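PDB 3SG0: extracellular ligand-binding receptor from Rhodopseudomonas palustris, which probably serves as a solute-binding protein for uptake of aromatic acids derived from lignin, and holds benzoyl-formic acid between its lobes. Local coordinates for residues A121-V126 / N142-A147. Sequence-based numbering, arbitrary orientation. Where two conformers were deposited one is given.
Sequences AAAILV and NDDIMA. With 173 (benzoyl-formic acid), chain B.
Asp143, the first residue of helix 143-156, meets Ala121 through both its backbone and its carboxylate. Asp143 N donates to Ala121 O over 3.3 Å, a bent bond (137° at the hydrogen) whose donor lies tilted from the carbonyl plane. Asp143 CB stays 4.1 Å from Ala121 O. Asp143 CG is anti to its own carbonyl carbon and beside its own backbone N (chi1 -74°), which brings it near the bonded Ala121 O and 3.7 Å from Ala121 CB. Asp143 OD1 packs against the same methyl and is hydrogen-bonded to Tyr175 OH and His247 NE2. Asp143 OD2 stands over the face of the Ala121-Ala122 peptide, 3.2 Å from Ala121 C; it is close to Ala121 O without bonding it, both being acceptors, and Ala122 N is near but poorly angled. Further along, Asn142 CB lies 4.0 Å from Ala123 CB, and Asn142 OD1 sits 3.9 Å from Val126 CG2. Lys138 NZ bonds both Asn142 OD1 and Ala121 O. Asp144 OD1 touches Ala123 CB at 3.8 Å. Ala121 also belongs to the ligand pocket: Ala121 N gives a 3.0 Å bond to O1B of benzoyl-formic acid, with Asp143 as a second shell behind it. In this periplasmic binding protein fold of the leucine-binding family, the contact joins the pocket loop after strand 116-118 to the start of the helix following strand 136-138, with helix 99-111 packed on Leu125 and helix 170-186 on Asp143 and Ala147.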
ATOM      1  N   ALA A 121      -1.257  -3.774   1.053  1.00  7.04           N
ATOM      2  CA  ALA A 121      -0.307  -4.213   0.025  1.00  7.17           C
ATOM      3  C   ALA A 121      -0.242  -5.705  -0.285  1.00  6.94           C
ATOM      4  O   ALA A 121       0.152  -6.075  -1.394  1.00  7.47           O
ATOM      5  CB  ALA A 121       1.101  -3.726   0.381  1.00  8.30           C
ATOM      6  N   ALA A 122      -0.537  -6.575   0.676  1.00  7.37           N
ATOM      7  CA  ALA A 122      -0.262  -8.005   0.471  1.00  7.95           C
ATOM      8  C   ALA A 122      -1.105  -8.631  -0.637  1.00  7.28           C
ATOM      9  O   ALA A 122      -2.294  -8.364  -0.754  1.00  7.63           O
ATOM     10  CB  ALA A 122      -0.450  -8.773   1.756  1.00  9.13           C
ATOM     11  N   ALA A 123      -0.479  -9.489  -1.440  1.00  7.97           N
ATOM     12  CA  ALA A 123      -1.164 -10.116  -2.565  1.00  7.99           C
ATOM     13  C   ALA A 123      -2.426 -10.862  -2.151  1.00  8.21           C
ATOM     14  O   ALA A 123      -3.411 -10.868  -2.893  1.00  8.60           O
ATOM     15  CB  ALA A 123      -0.218 -11.060  -3.289  1.00  9.78           C
ATOM     16  N   ILE A 124      -2.404 -11.475  -0.968  1.00  8.21           N
ATOM     17  CA  ILE A 124      -3.514 -12.296  -0.495  0.76  9.22           C
ATOM     18  C   ILE A 124      -4.823 -11.507  -0.377  1.00  8.20           C
ATOM     19  O   ILE A 124      -5.910 -12.089  -0.315  1.00  9.77           O
ATOM     20  CB  ILE A 124      -3.141 -12.977   0.848  0.76 10.78           C
ATOM     21  CG1 ILE A 124      -4.148 -14.057   1.231  0.76 13.04           C
ATOM     22  CG2 ILE A 124      -3.016 -11.963   1.966  0.76 12.61           C
ATOM     23  CD1 ILE A 124      -3.690 -14.902   2.399  0.76 20.83           C
ATOM     24  N   LEU A 125      -4.731 -10.181  -0.335  1.00  8.38           N
ATOM     25  CA  LEU A 125      -5.946  -9.376  -0.262  1.00  8.11           C
ATOM     26  C   LEU A 125      -6.847  -9.545  -1.488  1.00  8.16           C
ATOM     27  O   LEU A 125      -8.065  -9.398  -1.374  1.00  9.33           O
ATOM     28  CB  LEU A 125      -5.611  -7.910  -0.024  1.00  8.23           C
ATOM     29  CG  LEU A 125      -4.933  -7.637   1.328  1.00  7.97           C
ATOM     30  CD1 LEU A 125      -4.346  -6.238   1.361  1.00  9.68           C
ATOM     31  CD2 LEU A 125      -5.908  -7.852   2.475  1.00 12.25           C
ATOM     32  N   VAL A 126      -6.264  -9.845  -2.654  1.00  7.94           N
ATOM     33  CA  VAL A 126      -7.072 -10.008  -3.870  1.00  7.92           C
ATOM     34  C   VAL A 126      -6.726 -11.222  -4.721  1.00  8.39           C
ATOM     35  O   VAL A 126      -7.417 -11.483  -5.710  1.00  8.97           O
ATOM     36  CB  VAL A 126      -7.023  -8.768  -4.802  1.00  9.42           C
ATOM     37  CG1 VAL A 126      -7.660  -7.571  -4.129  1.00 11.05           C
ATOM     38  CG2 VAL A 126      -5.594  -8.472  -5.276  1.00  9.80           C
ATOM     39  N   ASN A 142       0.663  -5.569  -5.787  1.00  7.22           N
ATOM     40  CA  ASN A 142       0.866  -6.755  -4.971  1.00  7.43           C
ATOM     41  C   ASN A 142       2.332  -6.922  -4.581  1.00  7.53           C
ATOM     42  O   ASN A 142       3.239  -6.797  -5.414  1.00  8.34           O
ATOM     43  CB  ASN A 142       0.402  -7.999  -5.722  1.00  8.32           C
ATOM     44  CG  ASN A 142      -1.110  -8.119  -5.805  1.00  8.07           C
ATOM     45  OD1 ASN A 142      -1.855  -7.421  -5.120  1.00  8.28           O
ATOM     46  ND2 ASN A 142      -1.565  -9.034  -6.652  1.00 10.33           N
ATOM     47  N   ASP A 143       2.556  -7.253  -3.311  1.00  7.94           N
ATOM     48  CA  ASP A 143       3.907  -7.368  -2.783  1.00  8.41           C
ATOM     49  C   ASP A 143       4.744  -8.414  -3.488  1.00  8.91           C
ATOM     50  O   ASP A 143       5.965  -8.288  -3.510  1.00  9.93           O
ATOM     51  CB  ASP A 143       3.888  -7.661  -1.281  1.00  8.75           C
ATOM     52  CG  ASP A 143       3.518  -6.449  -0.464  1.00  8.13           C
ATOM     53  OD1 ASP A 143       4.024  -5.346  -0.793  1.00  8.42           O
ATOM     54  OD2 ASP A 143       2.724  -6.598   0.485  1.00  8.21           O
ATOM     55  N   ASP A 144       4.133  -9.450  -4.057  1.00  8.83           N
ATOM     56  CA  ASP A 144       4.941 -10.446  -4.751  1.00  9.67           C
ATOM     57  C   ASP A 144       5.671  -9.857  -5.961  1.00 10.71           C
ATOM     58  O   ASP A 144       6.801 -10.255  -6.259  1.00 11.32           O
ATOM     59  CB  ASP A 144       4.162 -11.738  -5.083  1.00 11.67           C
ATOM     60  CG  ASP A 144       2.923 -11.514  -5.934  1.00 15.07           C
ATOM     61  OD1 ASP A 144       2.390 -10.398  -5.995  1.00 13.94           O
ATOM     62  OD2 ASP A 144       2.453 -12.506  -6.542  1.00 20.67           O
ATOM     63  N   ILE A 145       5.044  -8.896  -6.637  1.00  9.59           N
ATOM     64  CA  ILE A 145       5.684  -8.200  -7.747  1.00 10.73           C
ATOM     65  C   ILE A 145       6.921  -7.457  -7.255  1.00  9.82           C
ATOM     66  O   ILE A 145       7.994  -7.517  -7.858  1.00 10.77           O
ATOM     67  CB  ILE A 145       4.714  -7.190  -8.396  1.00 10.67           C
ATOM     68  CG1 ILE A 145       3.500  -7.910  -8.988  1.00 13.01           C
ATOM     69  CG2 ILE A 145       5.422  -6.355  -9.456  1.00 12.59           C
ATOM     70  CD1 ILE A 145       2.361  -6.974  -9.369  1.00 13.34           C
HETATM   71  N   MSE A 146       6.764  -6.751  -6.144  1.00  9.74           N
HETATM   72  CA  MSE A 146       7.860  -5.985  -5.580  1.00  9.27           C
HETATM   73  C   MSE A 146       8.964  -6.891  -5.047  1.00  9.46           C
HETATM   74  O   MSE A 146      10.151  -6.604  -5.225  1.00 10.53           O
HETATM   75  CB  MSE A 146       7.349  -5.055  -4.479  1.00  9.63           C
HETATM   76  CG  MSE A 146       6.329  -4.034  -4.984  1.00 11.24           C
HETATM   77 SE   MSE A 146       7.099  -2.806  -6.306  0.59 12.36          SE
HETATM   78  CE  MSE A 146       5.505  -2.003  -7.039  1.00 11.23           C
ATOM     79  N   ALA A 147       8.577  -7.983  -4.392  1.00  9.41           N
ATOM     80  CA  ALA A 147       9.545  -8.926  -3.841  1.00 10.37           C
ATOM     81  C   ALA A 147      10.374  -9.563  -4.955  1.00 12.26           C
ATOM     82  O   ALA A 147      11.584  -9.752  -4.811  1.00 11.82           O
ATOM     83  CB  ALA A 147       8.839  -9.988  -3.026  1.00 11.33           C
TER
HETATM   84  O1B 173 B 384      -0.127  -3.830   3.791  1.00  9.35           O
HETATM   85  C1  173 B 384       0.404  -3.473   4.809  1.00 11.26           C
HETATM   86  O1A 173 B 384       0.235  -4.123   6.026  1.00 10.35           O
HETATM   87  C2  173 B 384       1.483  -2.424   4.777  1.00 11.86           C
HETATM   88  O2  173 B 384       2.193  -2.256   5.723  1.00 15.69           O
HETATM   89  C1G 173 B 384       1.575  -1.576   3.547  1.00 11.71           C
HETATM   90  C2D 173 B 384       0.297  -1.001   2.945  1.00 10.89           C
HETATM   91  C2E 173 B 384       0.368  -0.162   1.686  1.00  9.81           C
HETATM   92  C3  173 B 384       1.725   0.080   1.028  1.00 11.76           C
HETATM   93  C1E 173 B 384       2.998  -0.519   1.656  1.00 11.97           C
HETATM   94  C1D 173 B 384       2.939  -1.347   2.923  1.00 13.63           C